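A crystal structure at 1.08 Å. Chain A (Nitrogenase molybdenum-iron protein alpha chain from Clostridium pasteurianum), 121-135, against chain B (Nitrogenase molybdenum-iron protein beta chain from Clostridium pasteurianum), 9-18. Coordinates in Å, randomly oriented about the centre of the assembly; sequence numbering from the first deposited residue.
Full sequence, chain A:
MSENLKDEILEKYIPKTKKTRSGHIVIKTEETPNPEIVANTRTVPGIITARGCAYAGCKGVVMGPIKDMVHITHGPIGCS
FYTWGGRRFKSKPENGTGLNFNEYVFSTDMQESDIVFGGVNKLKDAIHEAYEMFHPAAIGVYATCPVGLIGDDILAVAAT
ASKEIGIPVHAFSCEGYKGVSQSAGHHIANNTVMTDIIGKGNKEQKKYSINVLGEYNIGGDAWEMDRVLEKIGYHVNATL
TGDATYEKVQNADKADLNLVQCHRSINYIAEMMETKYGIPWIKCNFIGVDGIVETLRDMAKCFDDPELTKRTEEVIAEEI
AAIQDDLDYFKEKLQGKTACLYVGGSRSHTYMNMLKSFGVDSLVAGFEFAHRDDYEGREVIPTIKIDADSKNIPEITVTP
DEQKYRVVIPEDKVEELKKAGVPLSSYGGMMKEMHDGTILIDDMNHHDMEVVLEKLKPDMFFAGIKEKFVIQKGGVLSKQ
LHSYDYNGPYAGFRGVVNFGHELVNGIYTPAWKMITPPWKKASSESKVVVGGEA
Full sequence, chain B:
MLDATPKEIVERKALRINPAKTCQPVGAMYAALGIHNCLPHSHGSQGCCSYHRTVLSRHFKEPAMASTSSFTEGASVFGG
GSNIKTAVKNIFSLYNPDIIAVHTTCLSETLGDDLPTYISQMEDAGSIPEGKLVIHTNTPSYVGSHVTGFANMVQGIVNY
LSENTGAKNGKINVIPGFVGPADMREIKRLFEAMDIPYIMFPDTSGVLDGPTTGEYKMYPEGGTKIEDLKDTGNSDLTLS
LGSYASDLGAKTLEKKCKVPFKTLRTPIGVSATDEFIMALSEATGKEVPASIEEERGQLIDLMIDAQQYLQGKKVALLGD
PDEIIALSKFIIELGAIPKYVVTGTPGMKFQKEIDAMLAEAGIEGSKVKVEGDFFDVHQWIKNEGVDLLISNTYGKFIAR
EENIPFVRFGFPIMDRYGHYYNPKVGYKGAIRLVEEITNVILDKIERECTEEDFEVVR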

# COMPACT_ATOMS: atom_id res chain seq x y z
N ASN A 121 -5.25 -35.58 29.62
CA ASN A 121 -5.25 -34.51 30.63
C ASN A 121 -5.21 -33.15 29.99
O ASN A 121 -5.90 -32.24 30.45
N LYS A 122 -4.49 -32.99 28.88
CA LYS A 122 -4.49 -31.71 28.21
C LYS A 122 -5.85 -31.42 27.61
O LYS A 122 -6.33 -30.29 27.62
N LEU A 123 -6.49 -32.46 27.06
CA LEU A 123 -7.82 -32.29 26.51
C LEU A 123 -8.81 -31.85 27.60
O LEU A 123 -9.59 -30.92 27.41
N LYS A 124 -8.81 -32.54 28.74
CA LYS A 124 -9.68 -32.12 29.86
C LYS A 124 -9.42 -30.67 30.20
O LYS A 124 -10.36 -29.87 30.35
N ASP A 125 -8.16 -30.30 30.37
CA ASP A 125 -7.83 -28.95 30.75
C ASP A 125 -8.23 -27.92 29.72
O ASP A 125 -8.69 -26.82 30.07
N ALA A 126 -8.12 -28.29 28.44
CA ALA A 126 -8.55 -27.39 27.36
C ALA A 126 -10.05 -27.20 27.34
O ALA A 126 -10.55 -26.10 27.09
N ILE A 127 -10.80 -28.28 27.58
CA ILE A 127 -12.25 -28.16 27.67
C ILE A 127 -12.65 -27.19 28.79
O ILE A 127 -13.51 -26.32 28.61
N HIS A 128 -12.03 -27.35 29.95
CA HIS A 128 -12.33 -26.45 31.06
C HIS A 128 -11.91 -25.01 30.77
O HIS A 128 -12.66 -24.10 31.10
N GLU A 129 -10.76 -24.78 30.13
CA GLU A 129 -10.41 -23.42 29.74
C GLU A 129 -11.40 -22.84 28.76
O GLU A 129 -11.81 -21.69 28.91
N ALA A 130 -11.83 -23.64 27.78
CA ALA A 130 -12.82 -23.14 26.83
C ALA A 130 -14.12 -22.76 27.52
O ALA A 130 -14.73 -21.74 27.22
N TYR A 131 -14.58 -23.61 28.45
CA TYR A 131 -15.80 -23.33 29.16
C TYR A 131 -15.69 -22.06 29.99
O TYR A 131 -16.57 -21.18 29.92
N GLU A 132 -14.65 -21.96 30.80
CA GLU A 132 -14.53 -20.82 31.69
C GLU A 132 -14.31 -19.52 30.93
O GLU A 132 -14.73 -18.48 31.40
N MET A 133 -13.66 -19.59 29.78
CA MET A 133 -13.42 -18.37 29.01
C MET A 133 -14.62 -17.94 28.20
O MET A 133 -14.85 -16.74 28.03
N PHE A 134 -15.35 -18.90 27.64
CA PHE A 134 -16.32 -18.58 26.57
C PHE A 134 -17.76 -18.91 26.87
O PHE A 134 -18.64 -18.39 26.20
N HIS A 135 -18.01 -19.77 27.87
CA HIS A 135 -19.37 -20.20 28.22
C HIS A 135 -20.23 -20.44 26.98
O HIS A 135 -21.31 -19.82 26.83
N ILE B 9 -6.59 -10.68 30.97
CA ILE B 9 -5.64 -11.61 30.38
C ILE B 9 -5.75 -12.94 31.09
O ILE B 9 -5.86 -13.01 32.32
N VAL B 10 -5.75 -14.01 30.30
CA VAL B 10 -5.77 -15.38 30.82
C VAL B 10 -4.47 -16.01 30.41
O VAL B 10 -4.05 -15.96 29.23
N GLU B 11 -3.82 -16.63 31.37
CA GLU B 11 -2.65 -17.44 31.07
C GLU B 11 -3.10 -18.89 30.83
O GLU B 11 -3.13 -19.71 31.78
N ARG B 12 -3.45 -19.19 29.60
CA ARG B 12 -3.92 -20.51 29.28
C ARG B 12 -2.76 -21.48 29.38
O ARG B 12 -1.62 -21.14 29.05
N LYS B 13 -3.07 -22.69 29.80
CA LYS B 13 -2.08 -23.78 29.90
C LYS B 13 -2.36 -24.91 28.90
O LYS B 13 -1.50 -25.77 28.75
N ALA B 14 -3.55 -24.97 28.32
CA ALA B 14 -3.94 -26.13 27.52
C ALA B 14 -4.58 -25.78 26.19
O ALA B 14 -4.29 -26.42 25.17
N LEU B 15 -5.48 -24.80 26.20
CA LEU B 15 -6.23 -24.46 24.99
C LEU B 15 -5.45 -23.47 24.15
O LEU B 15 -5.17 -22.35 24.57
N ARG B 16 -5.09 -23.91 22.93
CA ARG B 16 -4.40 -23.06 21.95
C ARG B 16 -5.47 -22.41 21.07
O ARG B 16 -6.37 -23.08 20.60
N ILE B 17 -5.32 -21.10 20.86
CA ILE B 17 -6.32 -20.34 20.12
C ILE B 17 -5.59 -19.51 19.08
O ILE B 17 -4.70 -18.76 19.41
N ASN B 18 -5.98 -19.65 17.80
CA ASN B 18 -5.49 -18.72 16.77
C ASN B 18 -3.95 -18.75 16.71
O ASN B 18 -3.26 -17.76 16.98

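One carboxylate gathers three consecutive backbone amides of the other chain, and these are the only hydrogen bonds between the stretches. E129(A) points its CA-to-CB bond toward chain B and extends with chi1 m (-73°) and chi2 t (177°). Its OE2 accepts from K13(B) N at 2.8 Å with an N-H...acceptor angle of 168°; its OE1 accepts from L15(B) N at 2.8 Å and 170°, and from A14(B) N at 3.1 Å and 149°. The two near-linear bonds are the shorter ones, and the more bent one is the longest. All three donors are main-chain groups, and no salt bridge joins the two stretches.

Around this polar centre the side-chain packing is largely apolar. A14(B) points toward the helix, where its CB lies 3.5 Å from A126(A) N, 3.6 Å from K122(A) O and 3.6 Å from D125(A) CB; a methyl thus rests directly against helix backbone. L15(B), chi1 t and chi2 p, spreads over two small residues one turn apart: its CD1 is 4.1 Å from A126(A) CB and its CD2 is 3.9 Å from A130(A) CB. The CA atoms of A126(A) and L15(B) are only 4.4 Å apart, a close approach of the two backbones.

Toward the end of the helix, M133(A) (m, t, p) points toward chain B. Its CE lies 4.2 Å from both V10(B) CG2 and I17(B) CD1, while its SD is 3.7 Å from R12(B) CD. F134(A), chi1 m, offers its ring edge: CZ is 3.9 Å from I17(B) CD1, and CE2 is 4.2 Å from L15(B) CD2. R12(B) turns its guanidinium back onto its own chain, where NH1 donates to L15(B) O at 2.9 Å and 158°, bridging the segment whose amides E129(A) holds.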

# COMPACT_ATOMS: atom_id res chain seq x y z
CB ASN A 121 -4.09 -34.66 31.59
CG ASN A 121 -4.32 -35.78 32.56
OD1 ASN A 121 -3.38 -36.43 33.00
ND2 ASN A 121 -5.59 -36.01 32.90
CB LYS A 122 -3.40 -31.66 27.13
CG LYS A 122 -3.15 -30.27 26.58
CD LYS A 122 -1.95 -30.20 25.66
CE LYS A 122 -1.52 -28.78 25.39
NZ LYS A 122 -0.43 -28.75 24.37
CB LEU A 123 -8.32 -33.56 25.84
CG LEU A 123 -9.72 -33.54 25.30
CD1 LEU A 123 -9.91 -32.42 24.29
CD2 LEU A 123 -10.06 -34.89 24.72
CB LYS A 124 -9.36 -33.00 31.09
CG LYS A 124 -9.94 -32.46 32.39
CD LYS A 124 -9.68 -33.37 33.57
CE LYS A 124 -8.23 -33.56 33.88
NZ LYS A 124 -7.59 -32.37 34.51
CB ASP A 125 -6.35 -28.82 31.11
CG ASP A 125 -5.95 -29.58 32.37
OD1 ASP A 125 -6.81 -29.99 33.16
OD2 ASP A 125 -4.69 -29.74 32.56
CB ALA A 126 -8.06 -27.91 26.02
CB ILE A 127 -12.92 -29.53 27.87
CG1 ILE A 127 -12.74 -30.44 26.64
CG2 ILE A 127 -14.41 -29.38 28.22
CD1 ILE A 127 -13.00 -31.90 26.94
CB HIS A 128 -11.69 -26.93 32.34
CG HIS A 128 -12.40 -28.10 32.95
ND1 HIS A 128 -13.37 -27.95 33.91
CD2 HIS A 128 -12.30 -29.43 32.72
CE1 HIS A 128 -13.83 -29.14 34.24
NE2 HIS A 128 -13.20 -30.06 33.54
CB GLU A 129 -8.98 -23.36 29.19
CG GLU A 129 -7.92 -23.51 30.24
CD GLU A 129 -6.47 -23.53 29.75
OE1 GLU A 129 -6.22 -23.51 28.55
OE2 GLU A 129 -5.58 -23.54 30.64
CB ALA A 130 -13.09 -24.17 25.76
CB TYR A 131 -16.18 -24.53 30.06
CG TYR A 131 -17.38 -24.21 30.91
CD1 TYR A 131 -18.65 -24.14 30.35
CD2 TYR A 131 -17.24 -23.90 32.24
CE1 TYR A 131 -19.74 -23.75 31.09
CE2 TYR A 131 -18.33 -23.55 33.00
CZ TYR A 131 -19.57 -23.45 32.41
OH TYR A 131 -20.67 -23.10 33.16
CB GLU A 132 -13.43 -21.03 32.72
CG GLU A 132 -13.64 -22.21 33.65
CD GLU A 132 -14.83 -22.10 34.58
OE1 GLU A 132 -15.26 -23.17 35.09
OE2 GLU A 132 -15.32 -20.97 34.84
CB MET A 133 -12.23 -18.57 28.06
CG MET A 133 -10.94 -18.66 28.83
SD MET A 133 -9.51 -19.03 27.81
CE MET A 133 -9.33 -17.47 26.95
CB PHE A 134 -15.88 -19.26 25.27
CG PHE A 134 -14.51 -18.85 24.83
CD1 PHE A 134 -14.24 -17.53 24.53
CD2 PHE A 134 -13.49 -19.76 24.75
CE1 PHE A 134 -12.97 -17.13 24.17
CE2 PHE A 134 -12.22 -19.36 24.40
CZ PHE A 134 -11.96 -18.05 24.11
CB HIS A 135 -20.05 -19.23 29.20
CG HIS A 135 -19.35 -19.19 30.50
ND1 HIS A 135 -18.32 -18.31 30.77
CD2 HIS A 135 -19.48 -19.97 31.60
CE1 HIS A 135 -17.86 -18.54 31.99
NE2 HIS A 135 -18.54 -19.54 32.51
CB ILE B 9 -4.21 -11.05 30.42
CG1 ILE B 9 -4.00 -9.94 29.35
CG2 ILE B 9 -3.20 -12.16 30.18
CD1 ILE B 9 -2.83 -9.03 29.68
CB VAL B 10 -6.95 -16.22 30.26
CG1 VAL B 10 -6.93 -17.64 30.82
CG2 VAL B 10 -8.29 -15.53 30.52
CB GLU B 11 -1.63 -17.36 32.20
CG GLU B 11 -1.11 -15.96 32.47
CD GLU B 11 -0.41 -15.39 31.28
OE1 GLU B 11 0.23 -16.18 30.55
OE2 GLU B 11 -0.51 -14.16 31.07
CB ARG B 12 -4.49 -20.57 27.85
CG ARG B 12 -5.82 -19.91 27.74
CD ARG B 12 -6.20 -19.65 26.30
NE ARG B 12 -5.48 -18.50 25.76
CZ ARG B 12 -4.69 -18.50 24.68
NH1 ARG B 12 -4.51 -19.59 23.94
NH2 ARG B 12 -4.10 -17.38 24.34
CB LYS B 13 -2.04 -24.38 31.34
CG LYS B 13 -1.74 -23.41 32.46
CD LYS B 13 -1.73 -24.12 33.81
CE LYS B 13 -1.64 -23.11 34.95
NZ LYS B 13 -1.16 -23.72 36.22
CB ALA B 14 -4.84 -27.04 28.33
CB LEU B 15 -7.55 -23.81 25.42
CG LEU B 15 -8.50 -23.47 24.31
CD1 LEU B 15 -9.11 -24.69 23.65
CD2 LEU B 15 -9.63 -22.59 24.85
CB ARG B 16 -3.46 -23.95 21.15
CG ARG B 16 -2.71 -23.26 20.02
CD ARG B 16 -1.79 -22.16 20.45
NE ARG B 16 -0.72 -22.68 21.30
CZ ARG B 16 -0.07 -21.97 22.21
NH1 ARG B 16 -0.40 -20.72 22.48
NH2 ARG B 16 0.93 -22.53 22.90
CB ILE B 17 -7.13 -19.39 21.05
CG1 ILE B 17 -7.72 -20.12 22.26
CG2 ILE B 17 -8.21 -18.70 20.23
CD1 ILE B 17 -8.34 -19.18 23.29
CB ASN B 18 -6.02 -17.32 16.98
CG ASN B 18 -7.52 -17.23 16.82
OD1 ASN B 18 -8.20 -18.22 16.56
ND2 ASN B 18 -8.05 -16.02 16.98